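Local coordinates for peridinin-chlorophyll A protein (Amphidinium carterae, PDB 2C9E) that probably serves as a water-soluble antenna that captures blue-green sunlight with bound peridinin and chlorophyll a, at residues S103-K108 with S153-K158; D1-A6 with L97-A102; G175-A180 with S321-S326. All blocks are in the same frame, centred on the assembly; numbering follows the deposited sequence.

In the fold
The three contacts join parts of an all-helical chain and follow one another along the sequence: contact 2 closes at Ala102, contact 1 opens at Ser103, and contact 3 spans residues 175-326. Contact 1 sits where helix 87-102 is followed by helix 106-111. It touches contact 2, centres about 13 Å apart: Ala102 O probably accepts from both Ser153 OG and Ile154 N. Contact 3, its centre about 36 Å from that of contact 1 and 42 Å from that of contact 2, pairs helix 176-192 with helix 306-324 in the second family region; contact 2 pairs helix 2-18 with helix 87-102 in the first. All three include residues bordering bound peridinin, so these junctions lie beside the enclosed pigments.

Contact 1. Residues S103-K108 with S153-K158; sequences SADKQK and SINGAK
Ile154 lays its CG1-CD1 branch against Ser103, with its CG1 3.6 Å from Ser103 CA and its CD1 over Ser103 CB. A chi1 of 60° sets CG1 in the crowded position between backbone N and carbonyl carbon, and the nearly extended end then runs on past the serine. Ser103 OG is engaged with Met100 O and Asp59 N, so only the apolar part of the residue serves this overlap.

Asn155 makes the main polar link. Its CG is anti to the backbone N, and OD1 accepts from Lys106 N at 2.8 Å, with an N-H...O angle of 170° and the donor almost on the C=O axis. A water donates to the same oxygen, which therefore has two grips. Asp105, at the N-cap, lies alongside the amide and points the same way, the two planes 45° apart. Its OD1 uses the anti lone pair to accept from Lys108 N at 2.9 Å. Carboxylate and amide oxygens thus both serve first-turn N-H groups, whose partial positive charge probably polarises them.

Lys106 lays CG and CD alongside Ser153, CD 3.5 Å from Ser153 OG, and the bend at chi3 comes only beyond CD; the lysine also touches bound peridinin. The Ser153 hydroxyl accepts from Asn155 N at 2.7 Å and is further bonded to Ala102 O. At Gly156 a beta carbon would fall 3.3 Å from Asp105 N, which argues for close backbone packing. Gly156 N donates to Ser103 O at 3.0 Å, but weakly because the bond is bent, and one water ties that carbonyl to Lys158 N.

Taken together, an ST turn runs into a type I' beta turn from Ile154 to Ala157, docked on the capped N-terminus of helix 106-111.

Contact 2. Residues D1-A6 with L97-A102; sequences DAIADA and LARMIA. Unlike the reference sequence in segment 1-6: Ala2 (reference Gly). With PID (peridinin), chain F.
Asp1 OD1 is gripped twice: Arg99 NH2 donates to it at 2.9 Å, and Ala4 N donates to it at 2.8 Å. The second bond makes an Asx motif at the start of helix 2-18; the first belongs to an end-on, two-nitrogen salt bridge to helix 87-102. NH2 meets the syn lone pair of OD1 within the guanidinium plane. Arg99 NH1 completes the pair on Asp1 OD2 at 3.2 Å, and its N-H...O angle of 138° marks the more bent bond. The groups meet tip to tip, yet their planes are 47° apart. Arg99 is extended from CG to NE, which carries its charge to the first residue of the chain, while Glu95 OE2 forms a further salt bridge with NH2.

The short helical segments cross at 139°, their axes 10.4 Å apart at closest approach. Between the axes lies Ile3, its CG2 3.8 Å above one guanidinium face, offset toward the rim, and 3.7 Å from Ala98 CB. An alanine in place of Arg99 would probably lose both bonds to Asp1 and the flat surface beneath Ile3, leaving the N-terminal turn less firmly held. Helix 87-102 also borders pigment: Leu97 touches a bound chlorophyll a and a peridinin, and Ile101 CD1 approaches peridinin C12 to 3.4 Å.

Contact 3. Residues G175-A180 with S321-S326; sequences GPVGRA and SAVASS. With PID (peridinin), chain J.
Val177 and Ala322 carry most of the buried surface, and their CA atoms, 5.1 Å apart, are the nearest backbone pair. A spacing this small is consistent with Ala322, which is directed at the other helix, having a single methyl for a side chain. Ala322 CB points toward the first turn of the opposing helix and settles among three of its residues: it is 4.0 Å from Ala180 CB, equally near Val177 CA, and 4.1 Å from Pro176 C. Pro176 and Val177 are adjacent and Ala180 follows about one helical turn later, so the three present one face of helix 176-192 to the methyl.

Val177 does its own touching with one branch. CG1 is anti to the backbone N (chi1 158°) while CG2, anti to the carbonyl carbon, lies 3.7 Å from Ala322 O and runs on toward Val323 and Ser326. The two segments exchange no hydrogen bonds, and their joining rests on van der Waals contact.

Ser326 brings a polar atom to the margin. Its OG comes within 4.0 Å of Val177 CG2, but its proton goes to Val323 O at a very short 2.5 Å, in the carbonyl plane and on a lone pair. With that bond the last modelled residue turns back toward the end of its own helix, where Ser325 is the first residue to leave helical angles.

The N-terminus of helix 176-192 is thus packed on the C-terminal end of helix 306-324. Helix 261-276 meets both, through Leu269 on Val177 and through Ala272 and Ala276 on Val323, whose CG1 also lies 3.7 Å from CM2 of peridinin.

Contact 1. Residues S103-K108 with S153-K158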
# COMPACT_ATOMS: atom_id res chain seq x y z
N SER A 103 -14.88 -6.97 9.08
CA SER A 103 -15.84 -6.36 8.17
C SER A 103 -15.60 -6.76 6.70
O SER A 103 -16.37 -6.38 5.84
CB SER A 103 -15.79 -4.84 8.27
OG SER A 103 -14.59 -4.34 7.68
N ALA A 104 -14.55 -7.50 6.43
CA ALA A 104 -14.25 -7.84 5.04
C ALA A 104 -15.02 -9.03 4.49
O ALA A 104 -15.50 -9.91 5.25
CB ALA A 104 -12.71 -8.09 4.89
N ASP A 105 -15.14 -9.06 3.16
CA ASP A 105 -15.78 -10.19 2.51
C ASP A 105 -14.86 -11.35 2.88
O ASP A 105 -13.67 -11.31 2.55
CB ASP A 105 -15.77 -10.03 1.01
CG ASP A 105 -16.29 -11.26 0.32
OD1 ASP A 105 -15.58 -12.29 0.17
OD2 ASP A 105 -17.47 -11.19 -0.05
N LYS A 106 -15.39 -12.38 3.53
CA LYS A 106 -14.57 -13.50 4.01
C LYS A 106 -13.81 -14.30 2.99
O LYS A 106 -12.63 -14.61 3.21
CB LYS A 106 -15.39 -14.47 4.87
CG LYS A 106 -15.65 -14.01 6.30
CD LYS A 106 -16.95 -14.58 6.89
CE LYS A 106 -16.94 -16.10 6.95
NZ LYS A 106 -18.30 -16.67 7.15
N GLN A 107 -14.48 -14.67 1.89
CA GLN A 107 -13.82 -15.48 0.87
C GLN A 107 -12.72 -14.71 0.17
O GLN A 107 -11.66 -15.25 -0.10
CB GLN A 107 -14.79 -15.98 -0.23
CG GLN A 107 -16.20 -16.36 0.20
CD GLN A 107 -17.13 -16.66 -1.02
OE1 GLN A 107 -18.28 -17.09 -0.85
NE2 GLN A 107 -16.64 -16.40 -2.24
N LYS A 108 -12.99 -13.46 -0.18
CA LYS A 108 -11.98 -12.64 -0.85
C LYS A 108 -10.78 -12.40 0.07
O LYS A 108 -9.62 -12.45 -0.37
CB LYS A 108 -12.58 -11.29 -1.28
CG LYS A 108 -13.55 -11.45 -2.42
CD LYS A 108 -14.37 -10.19 -2.61
CE LYS A 108 -15.30 -10.37 -3.81
NZ LYS A 108 -14.47 -10.90 -4.93
N SER A 153 -17.55 -11.86 12.00
CA SER A 153 -17.69 -11.22 10.68
C SER A 153 -19.02 -10.82 10.09
O SER A 153 -19.93 -11.65 10.03
CB SER A 153 -17.03 -12.07 9.62
OG SER A 153 -17.20 -11.43 8.36
N ILE A 154 -19.11 -9.57 9.61
CA ILE A 154 -20.30 -9.08 8.89
C ILE A 154 -20.12 -9.31 7.36
O ILE A 154 -20.87 -8.79 6.54
CB ILE A 154 -20.56 -7.60 9.14
CG1 ILE A 154 -19.35 -6.79 8.67
CG2 ILE A 154 -20.88 -7.39 10.64
CD1 ILE A 154 -19.56 -5.33 8.64
N ASN A 155 -19.09 -10.08 6.99
CA ASN A 155 -18.83 -10.47 5.62
C ASN A 155 -18.98 -9.43 4.47
O ASN A 155 -19.60 -9.72 3.41
CB ASN A 155 -19.71 -11.68 5.34
CG ASN A 155 -19.33 -12.40 4.08
OD1 ASN A 155 -18.18 -12.43 3.69
ND2 ASN A 155 -20.30 -13.05 3.45
N GLY A 156 -18.39 -8.24 4.68
CA GLY A 156 -18.41 -7.17 3.70
C GLY A 156 -19.69 -6.36 3.58
O GLY A 156 -19.87 -5.58 2.64
N ALA A 157 -20.59 -6.53 4.54
CA ALA A 157 -21.87 -5.85 4.50
C ALA A 157 -21.79 -4.33 4.59
O ALA A 157 -22.78 -3.65 4.35
CB ALA A 157 -22.78 -6.41 5.60
N LYS A 158 -20.63 -3.79 4.92
CA LYS A 158 -20.50 -2.34 5.00
C LYS A 158 -19.55 -1.83 3.95
O LYS A 158 -18.92 -0.78 4.12
CB LYS A 158 -20.02 -1.92 6.39
CG LYS A 158 -20.81 -2.56 7.52
CD LYS A 158 -21.35 -1.53 8.44
CE LYS A 158 -22.39 -0.65 7.73
NZ LYS A 158 -23.10 0.33 8.63
O HOH W 1 -18.13 -4.32 5.42
O HOH W 2 -14.50 -10.98 7.47
O HOH W 3 -19.77 -9.45 0.69
O HOH W 4 -17.50 -14.13 2.14

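Contact 2. Residues D1-A6 with L97-A102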
# COMPACT_ATOMS: atom_id res chain seq x y z
N ASP A 1 -14.52 -8.51 24.50
CA ASP A 1 -15.20 -9.57 23.69
C ASP A 1 -14.21 -10.58 23.14
O ASP A 1 -13.00 -10.46 23.34
CB ASP A 1 -16.01 -8.95 22.54
CG ASP A 1 -15.17 -8.12 21.58
OD1 ASP A 1 -13.92 -8.22 21.64
OD2 ASP A 1 -15.77 -7.37 20.75
N ALA A 2 -14.74 -11.59 22.44
CA ALA A 2 -13.92 -12.64 21.86
C ALA A 2 -12.68 -12.12 21.07
O ALA A 2 -11.56 -12.62 21.25
CB ALA A 2 -14.80 -13.52 20.96
N ILE A 3 -12.89 -11.11 20.22
CA ILE A 3 -11.81 -10.54 19.39
C ILE A 3 -10.78 -9.89 20.26
O ILE A 3 -9.57 -10.18 20.15
CB ILE A 3 -12.36 -9.48 18.39
CG1 ILE A 3 -13.12 -10.17 17.25
CG2 ILE A 3 -11.22 -8.60 17.84
CD1 ILE A 3 -13.43 -9.24 16.09
N ALA A 4 -11.26 -9.03 21.15
CA ALA A 4 -10.39 -8.32 22.06
C ALA A 4 -9.50 -9.30 22.83
O ALA A 4 -8.29 -9.11 22.91
CB ALA A 4 -11.23 -7.47 23.04
N ASP A 5 -10.08 -10.37 23.38
CA ASP A 5 -9.25 -11.29 24.14
C ASP A 5 -8.30 -12.08 23.23
O ASP A 5 -7.14 -12.29 23.58
CB ASP A 5 -10.11 -12.29 24.96
CG ASP A 5 -11.14 -11.60 25.88
OD1 ASP A 5 -10.96 -10.41 26.29
OD2 ASP A 5 -12.15 -12.26 26.19
N ALA A 6 -8.78 -12.53 22.08
CA ALA A 6 -7.89 -13.31 21.22
C ALA A 6 -6.74 -12.42 20.69
O ALA A 6 -5.59 -12.83 20.63
CB ALA A 6 -8.68 -13.91 20.10
N LEU A 97 -6.83 -4.01 13.37
CA LEU A 97 -6.83 -4.87 12.16
C LEU A 97 -7.81 -6.03 12.30
O LEU A 97 -8.45 -6.45 11.33
CB LEU A 97 -5.42 -5.46 11.91
CG LEU A 97 -4.37 -4.53 11.32
CD1 LEU A 97 -3.01 -5.18 11.30
CD2 LEU A 97 -4.82 -4.15 9.91
N ALA A 98 -7.94 -6.58 13.51
CA ALA A 98 -8.83 -7.70 13.65
C ALA A 98 -10.24 -7.25 13.37
O ALA A 98 -11.00 -7.95 12.71
CB ALA A 98 -8.70 -8.34 15.10
N ARG A 99 -10.58 -6.07 13.86
CA ARG A 99 -11.91 -5.53 13.65
C ARG A 99 -12.11 -5.14 12.19
O ARG A 99 -13.17 -5.38 11.61
CB ARG A 99 -12.17 -4.35 14.63
CG ARG A 99 -12.28 -4.89 16.09
CD ARG A 99 -12.68 -3.87 17.15
NE ARG A 99 -12.57 -4.43 18.52
CZ ARG A 99 -13.28 -5.46 19.01
NH1 ARG A 99 -14.21 -6.10 18.31
NH2 ARG A 99 -13.05 -5.86 20.24
N MET A 100 -11.07 -4.58 11.56
CA MET A 100 -11.24 -4.22 10.18
C MET A 100 -11.40 -5.50 9.34
O MET A 100 -12.17 -5.51 8.36
CB MET A 100 -10.06 -3.40 9.70
CG MET A 100 -10.11 -3.00 8.22
SD MET A 100 -8.42 -2.35 7.77
CE MET A 100 -7.52 -3.93 7.30
N ILE A 101 -10.69 -6.57 9.69
CA ILE A 101 -10.83 -7.79 8.89
C ILE A 101 -12.20 -8.45 9.10
O ILE A 101 -12.72 -9.16 8.21
CB ILE A 101 -9.68 -8.80 9.19
CG1 ILE A 101 -8.36 -8.17 8.77
CG2 ILE A 101 -9.91 -10.14 8.46
CD1 ILE A 101 -7.19 -8.91 9.17
N ALA A 102 -12.79 -8.21 10.27
CA ALA A 102 -14.10 -8.77 10.55
C ALA A 102 -15.15 -8.15 9.60
O ALA A 102 -16.18 -8.74 9.33
CB ALA A 102 -14.48 -8.51 12.03
C1 PID F . -9.58 -16.50 7.71
C2 PID F . -10.72 -17.45 7.33
C3 PID F . -11.85 -16.67 6.65
C4 PID F . -12.37 -15.63 7.64
C5 PID F . -11.35 -14.54 7.98
C6 PID F . -9.90 -15.06 8.10
C7 PID F . -9.07 -14.29 8.92
C8 PID F . -7.81 -13.78 8.58
C9 PID F . -7.02 -12.98 9.41
C10 PID F . -7.30 -12.54 10.70
C11 PID F . -5.86 -12.41 9.08
C12 PID F . -5.42 -11.64 10.09
C13 PID F . -4.25 -10.89 10.08
C14 PID F . -3.76 -10.07 11.10
C15 PID F . -2.56 -9.38 10.90
C16 PID F . -1.96 -8.51 11.81
C17 PID F . -0.77 -7.85 11.52
C18 PID F . -0.18 -6.95 12.41
C19 PID F . 1.00 -6.25 12.16
C20 PID F . 1.47 -5.34 13.10
C21 PID F . 2.61 -4.54 12.97
C22 PID F . 2.94 -3.64 13.98
C23 PID F . 3.98 -2.85 13.89
C24 PID F . 4.97 -2.01 13.75
C25 PID F . 4.80 -0.64 13.07
C26 PID F . 5.77 -0.57 11.88
C27 PID F . 7.21 -0.92 12.27
C28 PID F . 7.31 -2.28 12.98
C29 PID F . 6.39 -2.36 14.20
C30 PID F . 8.44 0.10 10.50
C31 PID F . 9.33 0.02 9.27
CM1 PID F . -8.37 -17.21 8.32
CM2 PID F . -11.82 -13.89 9.28
CM3 PID F . -11.44 -13.49 6.86
CM4 PID F . -4.54 -9.91 12.41
CM5 PID F . 3.47 -4.60 11.70
CM6 PID F . 3.39 -0.47 12.51
CM7 PID F . 5.06 0.49 14.07
CM8 PID F . 6.43 -3.78 14.79
O1 PID F . -9.31 -15.40 6.83
O2 PID F . -12.92 -17.55 6.29
O3 PID F . -8.30 -12.83 11.36
O4 PID F . -6.31 -11.71 11.13
O5 PID F . 6.78 -1.39 15.17
O6 PID F . 7.96 -1.05 11.05
O7 PID F . 8.21 1.19 11.03

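Contact 3. Residues G175-A180 with S321-S326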
# COMPACT_ATOMS: atom_id res chain seq x y z
N GLY A 175 -13.84 20.20 -14.00
CA GLY A 175 -14.04 21.47 -14.66
C GLY A 175 -12.58 21.65 -15.04
O GLY A 175 -12.06 20.89 -15.85
N PRO A 176 -11.88 22.59 -14.43
CA PRO A 176 -10.46 22.77 -14.78
C PRO A 176 -9.67 21.47 -14.50
O PRO A 176 -8.83 21.05 -15.28
CB PRO A 176 -10.03 23.91 -13.87
CG PRO A 176 -11.33 24.71 -13.71
CD PRO A 176 -12.33 23.61 -13.47
N VAL A 177 -9.98 20.83 -13.37
CA VAL A 177 -9.33 19.58 -12.96
C VAL A 177 -9.49 18.53 -14.01
O VAL A 177 -8.50 17.97 -14.47
CB VAL A 177 -9.92 19.06 -11.67
CG1 VAL A 177 -9.66 17.58 -11.53
CG2 VAL A 177 -9.32 19.83 -10.52
N GLY A 178 -10.73 18.24 -14.38
CA GLY A 178 -10.99 17.27 -15.42
C GLY A 178 -10.21 17.57 -16.70
O GLY A 178 -9.62 16.66 -17.29
N ARG A 179 -10.17 18.82 -17.15
CA ARG A 179 -9.47 19.10 -18.38
C ARG A 179 -7.95 18.95 -18.24
O ARG A 179 -7.30 18.38 -19.13
CB ARG A 179 -9.80 20.51 -18.87
CG ARG A 179 -11.26 20.67 -19.36
CD ARG A 179 -11.55 22.06 -19.92
NE ARG A 179 -11.64 23.09 -18.88
CZ ARG A 179 -12.73 23.33 -18.15
NH1 ARG A 179 -13.84 22.61 -18.34
NH2 ARG A 179 -12.72 24.30 -17.24
N ALA A 180 -7.41 19.48 -17.14
CA ALA A 180 -5.98 19.42 -16.89
C ALA A 180 -5.52 17.96 -16.73
O ALA A 180 -4.39 17.61 -17.13
CB ALA A 180 -5.63 20.22 -15.63
N SER A 321 -1.82 22.77 -10.20
CA SER A 321 -2.51 24.05 -9.97
C SER A 321 -4.04 23.95 -9.98
O SER A 321 -4.72 24.54 -9.15
CB SER A 321 -2.07 25.06 -11.02
OG SER A 321 -0.69 25.32 -10.86
N ALA A 322 -4.58 23.22 -10.95
CA ALA A 322 -6.03 23.02 -11.04
C ALA A 322 -6.52 22.35 -9.76
O ALA A 322 -7.49 22.77 -9.15
CB ALA A 322 -6.37 22.16 -12.24
N VAL A 323 -5.80 21.32 -9.34
CA VAL A 323 -6.14 20.61 -8.11
C VAL A 323 -6.04 21.56 -6.90
O VAL A 323 -6.94 21.60 -6.06
CB VAL A 323 -5.22 19.35 -7.90
CG1 VAL A 323 -5.53 18.68 -6.56
CG2 VAL A 323 -5.44 18.35 -9.07
N ALA A 324 -4.96 22.32 -6.81
CA ALA A 324 -4.83 23.25 -5.70
C ALA A 324 -6.04 24.19 -5.69
O ALA A 324 -6.48 24.61 -4.62
CB ALA A 324 -3.55 24.05 -5.81
N SER A 325 -6.57 24.53 -6.87
CA SER A 325 -7.76 25.37 -6.95
C SER A 325 -8.96 24.45 -7.01
O SER A 325 -9.51 24.23 -8.07
CB SER A 325 -7.76 26.22 -8.23
OG SER A 325 -6.70 27.16 -8.23
N SER A 326 -9.37 23.89 -5.89
CA SER A 326 -10.52 23.00 -5.90
C SER A 326 -10.69 22.36 -4.52
O SER A 326 -9.98 22.84 -3.61
CB SER A 326 -10.35 21.92 -6.98
OG SER A 326 -9.28 21.03 -6.66
C1 PID J . 1.35 20.17 -5.07
C2 PID J . 1.41 21.56 -4.43
C3 PID J . 0.50 21.59 -3.20
C4 PID J . -0.93 21.37 -3.70
C5 PID J . -1.15 19.94 -4.19
C6 PID J . 0.03 19.39 -5.02
C7 PID J . -0.29 18.41 -5.96
C8 PID J . 0.29 17.15 -6.10
C9 PID J . -0.10 16.21 -7.05
C10 PID J . -1.12 16.34 -8.00
C11 PID J . 0.40 14.99 -7.20
C12 PID J . -0.25 14.36 -8.18
C13 PID J . -0.02 13.04 -8.58
C14 PID J . -0.68 12.35 -9.60
C15 PID J . -0.31 11.02 -9.84
C16 PID J . -0.86 10.18 -10.80
C17 PID J . -0.39 8.87 -10.94
C18 PID J . -0.93 7.98 -11.87
C19 PID J . -0.50 6.66 -12.01
C20 PID J . -1.12 5.81 -12.93
C21 PID J . -0.81 4.46 -13.12
C22 PID J . -1.54 3.71 -14.04
C23 PID J . -1.33 2.43 -14.23
C24 PID J . -1.12 1.15 -14.38
C25 PID J . -1.88 0.10 -13.56
C26 PID J . -0.89 -0.91 -12.98
C27 PID J . 0.04 -1.50 -14.05
C28 PID J . 0.82 -0.39 -14.77
C29 PID J . -0.11 0.65 -15.42
C30 PID J . 0.73 -3.54 -13.05
C31 PID J . 1.81 -4.41 -12.39
CM1 PID J . 2.34 19.97 -6.21
CM2 PID J . -2.45 19.96 -4.99
CM3 PID J . -1.35 19.06 -2.95
CM4 PID J . -1.78 13.01 -10.43
CM5 PID J . 0.37 3.80 -12.40
CM6 PID J . -2.63 0.75 -12.38
CM7 PID J . -2.89 -0.63 -14.45
CM8 PID J . 0.75 1.76 -16.01
O1 PID J . 1.16 19.06 -4.19
O2 PID J . 0.59 22.82 -2.49
O3 PID J . -1.86 17.31 -8.13
O4 PID J . -1.21 15.18 -8.72
O5 PID J . -0.84 0.02 -16.47
O6 PID J . 1.06 -2.27 -13.41
O7 PID J . -0.40 -3.98 -13.25